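2-hydroxy-3-oxopropionate reductase (Polaromonas sp. JS666, PDB 4DLL) probably catalyses the NAD(P)-dependent interconversion of 2-hydroxy-3-oxopropionate (tartronate semialdehyde) and glycerate. Local coordinates at residues Gly248-Glu253 and Asp305-Phe310; Leu121-Ile126 and Pro178-Phe183. All blocks are in the same frame, centred on the assembly; numbering follows the deposited sequence.

Interaction 1. Residues Gly248-Glu253 and Asp305-Phe310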
# COMPACT_ATOMS: atom_id res chain seq x y z
N GLY A 248 8.39 0.09 -6.33
CA GLY A 248 8.99 1.38 -6.13
C GLY A 248 10.51 1.36 -6.36
O GLY A 248 11.07 2.34 -6.90
N GLN A 249 11.17 0.28 -5.93
CA GLN A 249 12.59 0.10 -6.16
C GLN A 249 12.86 0.04 -7.66
O GLN A 249 13.84 0.65 -8.11
CB GLN A 249 13.17 -1.10 -5.43
CG GLN A 249 14.72 -1.18 -5.41
CD GLN A 249 15.50 0.17 -5.07
OE1 GLN A 249 16.68 0.32 -5.45
NE2 GLN A 249 14.86 1.11 -4.39
N ARG A 250 11.95 -0.61 -8.42
CA ARG A 250 12.02 -0.64 -9.89
C ARG A 250 11.77 0.74 -10.48
O ARG A 250 12.13 1.03 -11.65
CB ARG A 250 11.00 -1.61 -10.51
CG ARG A 250 11.20 -3.12 -10.23
CD ARG A 250 9.94 -3.92 -10.58
NE ARG A 250 10.05 -5.31 -10.19
CZ ARG A 250 9.07 -6.22 -10.19
NH1 ARG A 250 7.85 -5.90 -10.60
NH2 ARG A 250 9.32 -7.46 -9.78
N MSE A 251 11.08 1.58 -9.73
CA MSE A 251 10.80 2.90 -10.26
C MSE A 251 12.06 3.75 -10.10
O MSE A 251 12.46 4.49 -11.03
CB MSE A 251 9.63 3.55 -9.54
CG MSE A 251 8.29 2.94 -9.95
SE MSE A 251 6.88 3.70 -8.83
CE MSE A 251 5.56 2.23 -9.27
N VAL A 252 12.67 3.60 -8.93
CA VAL A 252 13.91 4.26 -8.57
C VAL A 252 15.00 3.89 -9.57
O VAL A 252 15.73 4.77 -10.00
CB VAL A 252 14.38 3.87 -7.13
CG1 VAL A 252 15.81 4.32 -6.89
CG2 VAL A 252 13.47 4.45 -6.04
N GLU A 253 15.09 2.62 -9.94
CA GLU A 253 16.16 2.11 -10.84
C GLU A 253 15.77 2.12 -12.33
O GLU A 253 16.30 1.33 -13.12
CB GLU A 253 16.48 0.67 -10.48
CG GLU A 253 16.87 0.43 -9.00
CD GLU A 253 17.14 -1.02 -8.71
OE1 GLU A 253 16.95 -1.87 -9.60
OE2 GLU A 253 17.57 -1.31 -7.57
N ASP A 305 6.73 -3.84 -17.43
CA ASP A 305 6.15 -4.28 -16.16
C ASP A 305 5.02 -3.35 -15.75
O ASP A 305 4.94 -2.18 -16.20
CB ASP A 305 7.23 -4.25 -15.06
CG ASP A 305 6.82 -5.00 -13.79
OD1 ASP A 305 6.47 -6.19 -13.93
OD2 ASP A 305 6.81 -4.41 -12.67
N GLN A 306 4.16 -3.86 -14.87
CA GLN A 306 3.08 -3.07 -14.25
C GLN A 306 3.54 -1.72 -13.60
O GLN A 306 2.81 -0.72 -13.65
CB GLN A 306 2.22 -3.94 -13.31
CG GLN A 306 3.01 -4.62 -12.22
CD GLN A 306 2.25 -5.75 -11.48
OE1 GLN A 306 2.87 -6.63 -10.85
NE2 GLN A 306 0.91 -5.72 -11.54
N SER A 307 4.76 -1.66 -13.07
CA SER A 307 5.28 -0.43 -12.48
C SER A 307 5.56 0.61 -13.55
O SER A 307 5.74 1.79 -13.23
CB SER A 307 6.53 -0.67 -11.62
OG SER A 307 7.38 -1.62 -12.22
N GLY A 308 5.52 0.16 -14.80
CA GLY A 308 5.78 0.99 -15.96
C GLY A 308 4.77 2.11 -16.08
O GLY A 308 4.86 2.92 -16.99
N LEU A 309 3.84 2.19 -15.13
CA LEU A 309 2.83 3.26 -15.12
C LEU A 309 3.44 4.59 -14.74
O LEU A 309 2.96 5.65 -15.16
CB LEU A 309 1.64 2.90 -14.20
CG LEU A 309 0.59 3.96 -13.95
CD1 LEU A 309 -0.29 4.09 -15.21
CD2 LEU A 309 -0.27 3.66 -12.71
N PHE A 310 4.47 4.52 -13.92
CA PHE A 310 5.43 5.59 -13.73
C PHE A 310 5.75 6.31 -15.05
O PHE A 310 5.71 7.55 -15.11
CB PHE A 310 6.70 4.93 -13.23
CG PHE A 310 7.78 5.86 -12.83
CD1 PHE A 310 8.77 6.23 -13.75
CD2 PHE A 310 7.89 6.28 -11.51
CE1 PHE A 310 9.83 7.07 -13.38
CE2 PHE A 310 8.93 7.13 -11.12
CZ PHE A 310 9.91 7.52 -12.07
O HOH W 1 5.36 -7.06 -11.52
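Arg250 and Asp305 form a salt bridge in the mainly helical C-terminal region of this dehydrogenase. It joins the last turn of helix 247-252 to the residue just before the 3-10 turn 306-308, which leads into helix 309-315. Arg250 starts beside Ser307, with CB 4.0 Å from Ser307 OG. The chain, extended from CG to NE, carries CD alongside, 3.8 Å from Ser307 OG and no farther from Asp305 OD2. At the tip, NH1 of Arg250 meets Asp305 OD2 at 2.8 Å. The bond is bent and weak, 128° at the hydrogen. OD2 sits at the guanidinium edge, near its plane, but the carboxylate is turned 80° against it. Water 1 lies in the guanidinium plane. It accepts from NH1 and donates to Asp305 OD1 and Gln306 OE1. Ser307 OG donates to the anti lone pair of Asp305 OD2 at 2.9 Å, and the backbone N of Arg259 and of Ala260 bind OD1. Replacing Asp305 with a leucine would probably leave Arg250 without this countercharge and set the Ser307 hydroxyl free to turn. Next along the helix, Met251 lies beside Phe310 as a Met-aromatic contact. Its CG is 3.7 Å from Phe310 CD2, and its SE approaches the ring obliquely. Backbone O of Met251 lies over one ring face. The selenomethionine methyl, Met251 CE, ends 3.9 Å from Ser307 CB.

Interaction 2. Residues Leu121-Ile126 and Pro178-Phe183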
# COMPACT_ATOMS: atom_id res chain seq x y z
N LEU A 121 -8.84 -26.96 -9.98
CA LEU A 121 -8.39 -25.73 -9.32
C LEU A 121 -8.08 -24.74 -10.40
O LEU A 121 -7.13 -24.96 -11.16
CB LEU A 121 -7.12 -26.00 -8.49
CG LEU A 121 -7.31 -26.21 -6.97
CD1 LEU A 121 -8.41 -27.17 -6.63
CD2 LEU A 121 -6.03 -26.65 -6.29
N ASP A 122 -8.88 -23.67 -10.49
CA ASP A 122 -8.56 -22.61 -11.42
C ASP A 122 -7.81 -21.46 -10.76
O ASP A 122 -8.34 -20.77 -9.90
CB ASP A 122 -9.76 -22.10 -12.22
CG ASP A 122 -9.31 -21.43 -13.53
OD1 ASP A 122 -8.13 -20.97 -13.59
OD2 ASP A 122 -10.10 -21.40 -14.52
N MSE A 123 -6.55 -21.35 -11.17
CA MSE A 123 -5.63 -20.29 -10.76
C MSE A 123 -5.55 -19.23 -11.81
O MSE A 123 -5.15 -18.13 -11.50
CB MSE A 123 -4.23 -20.84 -10.59
CG MSE A 123 -4.17 -21.87 -9.53
SE MSE A 123 -2.34 -22.03 -8.89
CE MSE A 123 -2.89 -22.28 -6.88
N ALA A 124 -5.88 -19.52 -13.05
CA ALA A 124 -5.97 -18.46 -14.09
C ALA A 124 -6.74 -17.18 -13.58
O ALA A 124 -7.58 -17.26 -12.68
CB ALA A 124 -6.63 -19.02 -15.29
N SER A 125 -6.41 -16.00 -14.08
CA SER A 125 -7.26 -14.82 -13.80
C SER A 125 -8.44 -14.87 -14.80
O SER A 125 -8.26 -14.98 -16.02
CB SER A 125 -6.48 -13.47 -13.81
OG SER A 125 -5.91 -13.14 -12.53
N ILE A 126 -9.66 -14.83 -14.25
CA ILE A 126 -10.87 -15.26 -14.96
C ILE A 126 -11.99 -14.56 -14.20
O ILE A 126 -11.84 -14.35 -12.99
CB ILE A 126 -10.96 -16.83 -14.95
CG1 ILE A 126 -10.56 -17.38 -16.31
CG2 ILE A 126 -12.34 -17.40 -14.62
CD1 ILE A 126 -10.99 -18.82 -16.51
N PRO A 178 -4.27 -29.48 1.60
CA PRO A 178 -2.89 -29.98 1.64
C PRO A 178 -2.13 -29.59 0.36
O PRO A 178 -0.94 -29.23 0.43
CB PRO A 178 -3.06 -31.52 1.74
CG PRO A 178 -4.34 -31.68 2.50
CD PRO A 178 -5.24 -30.56 1.88
N LEU A 179 -2.78 -29.65 -0.81
CA LEU A 179 -2.03 -29.22 -2.03
C LEU A 179 -1.76 -27.73 -1.94
O LEU A 179 -0.64 -27.27 -2.25
CB LEU A 179 -2.79 -29.53 -3.30
CG LEU A 179 -1.94 -28.99 -4.46
CD1 LEU A 179 -0.82 -29.97 -4.69
CD2 LEU A 179 -2.76 -28.74 -5.69
N LEU A 180 -2.77 -27.00 -1.44
CA LEU A 180 -2.65 -25.58 -1.33
C LEU A 180 -1.51 -25.13 -0.43
O LEU A 180 -0.75 -24.28 -0.85
CB LEU A 180 -3.97 -24.92 -0.95
CG LEU A 180 -4.99 -25.03 -2.09
CD1 LEU A 180 -6.27 -24.36 -1.75
CD2 LEU A 180 -4.48 -24.58 -3.40
N LYS A 181 -1.38 -25.74 0.76
CA LYS A 181 -0.29 -25.44 1.72
C LYS A 181 1.11 -25.52 1.14
O LYS A 181 2.03 -24.85 1.60
CB LYS A 181 -0.32 -26.36 2.94
CG LYS A 181 -1.64 -26.61 3.49
CD LYS A 181 -1.97 -25.74 4.64
CE LYS A 181 -2.81 -26.51 5.68
NZ LYS A 181 -3.08 -25.70 6.93
N VAL A 182 1.30 -26.38 0.15
CA VAL A 182 2.59 -26.48 -0.52
C VAL A 182 2.95 -25.13 -1.16
O VAL A 182 4.13 -24.75 -1.26
CB VAL A 182 2.58 -27.63 -1.59
CG1 VAL A 182 3.89 -27.72 -2.35
CG2 VAL A 182 2.31 -28.96 -0.96
N PHE A 183 1.93 -24.39 -1.63
CA PHE A 183 2.23 -23.14 -2.37
C PHE A 183 2.21 -21.91 -1.49
O PHE A 183 2.95 -20.98 -1.75
CB PHE A 183 1.28 -22.91 -3.51
CG PHE A 183 1.13 -24.08 -4.42
CD1 PHE A 183 2.23 -24.70 -4.97
CD2 PHE A 183 -0.15 -24.53 -4.75
CE1 PHE A 183 2.07 -25.80 -5.84
CE2 PHE A 183 -0.34 -25.61 -5.59
CZ PHE A 183 0.78 -26.25 -6.15
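Leu180 O accepts the backbone N of Phe183 at 2.8 Å. This bond lies within helix 170-183, and the side chains of both residues reach the segment Leu121-Ile126 with their ends. The contact belongs to the Rossmann-type NAD-binding domain. Here helix 170-183 covers the end of strand 119-122, which lies between strands 90-93 and 144-151 in the central sheet. Leu121 projects from the strand toward the helix and uses one methyl, CD2. That methyl is shared by two leucines of the helix. It lies 3.9 Å from Leu179 CD2, and it is as near to Leu180 CD2. Leu121 and Leu179 run antiparallel alongside each other, whereas Leu180 meets Leu121 at a slant. Both helix leucines bring a CD2 methyl to the same partner, Leu121 CD2.

Met123, just past the strand, adds a second point of touch. Its chain bends at the last torsion (chi3 141°), which brings CE to the ring of Phe183. CE lies 4.1 Å from Phe183 CD2, in an oblique approach to the ring. The same methyl is 4.5 Å from Leu180 CD2. One face of the Phe183 ring has Leu179 O 3.6 Å above its plane, toward the rim. Met46 of helix 43-52 touches both Met123 and Phe183, and Leu50 touches Leu179 and Phe183. Helix 43-52 therefore packs beside this contact. It follows a glycine-rich turn that probably belongs to the dinucleotide site. No hydrogen bond or salt bridge crosses between the two segments. The helix is held to the strand here by largely buried methyl and ring contacts, which depend on shape rather than on direction or charge.

In the fold
Both contacts are mostly buried, but they serve different parts of the chain. Interaction 2 sits in the N-terminal NAD-binding domain and joins a helix to the central sheet. Interaction 1 lies in the helical C-terminal region and joins a short helix to the turn that leads into the chain's last helix. Their centres are 28 Å apart. Interaction 2 is centred about 10 Å from the centre of the chain and interaction 1 about 19 Å, which makes interaction 1 the more peripheral. It is also the larger, burying 299 Å² against 157 Å². It combines a charged, water-bridged pair with an apolar part. Interaction 2 is wholly apolar across its segments. Each uses a selenomethionine beside a phenylalanine.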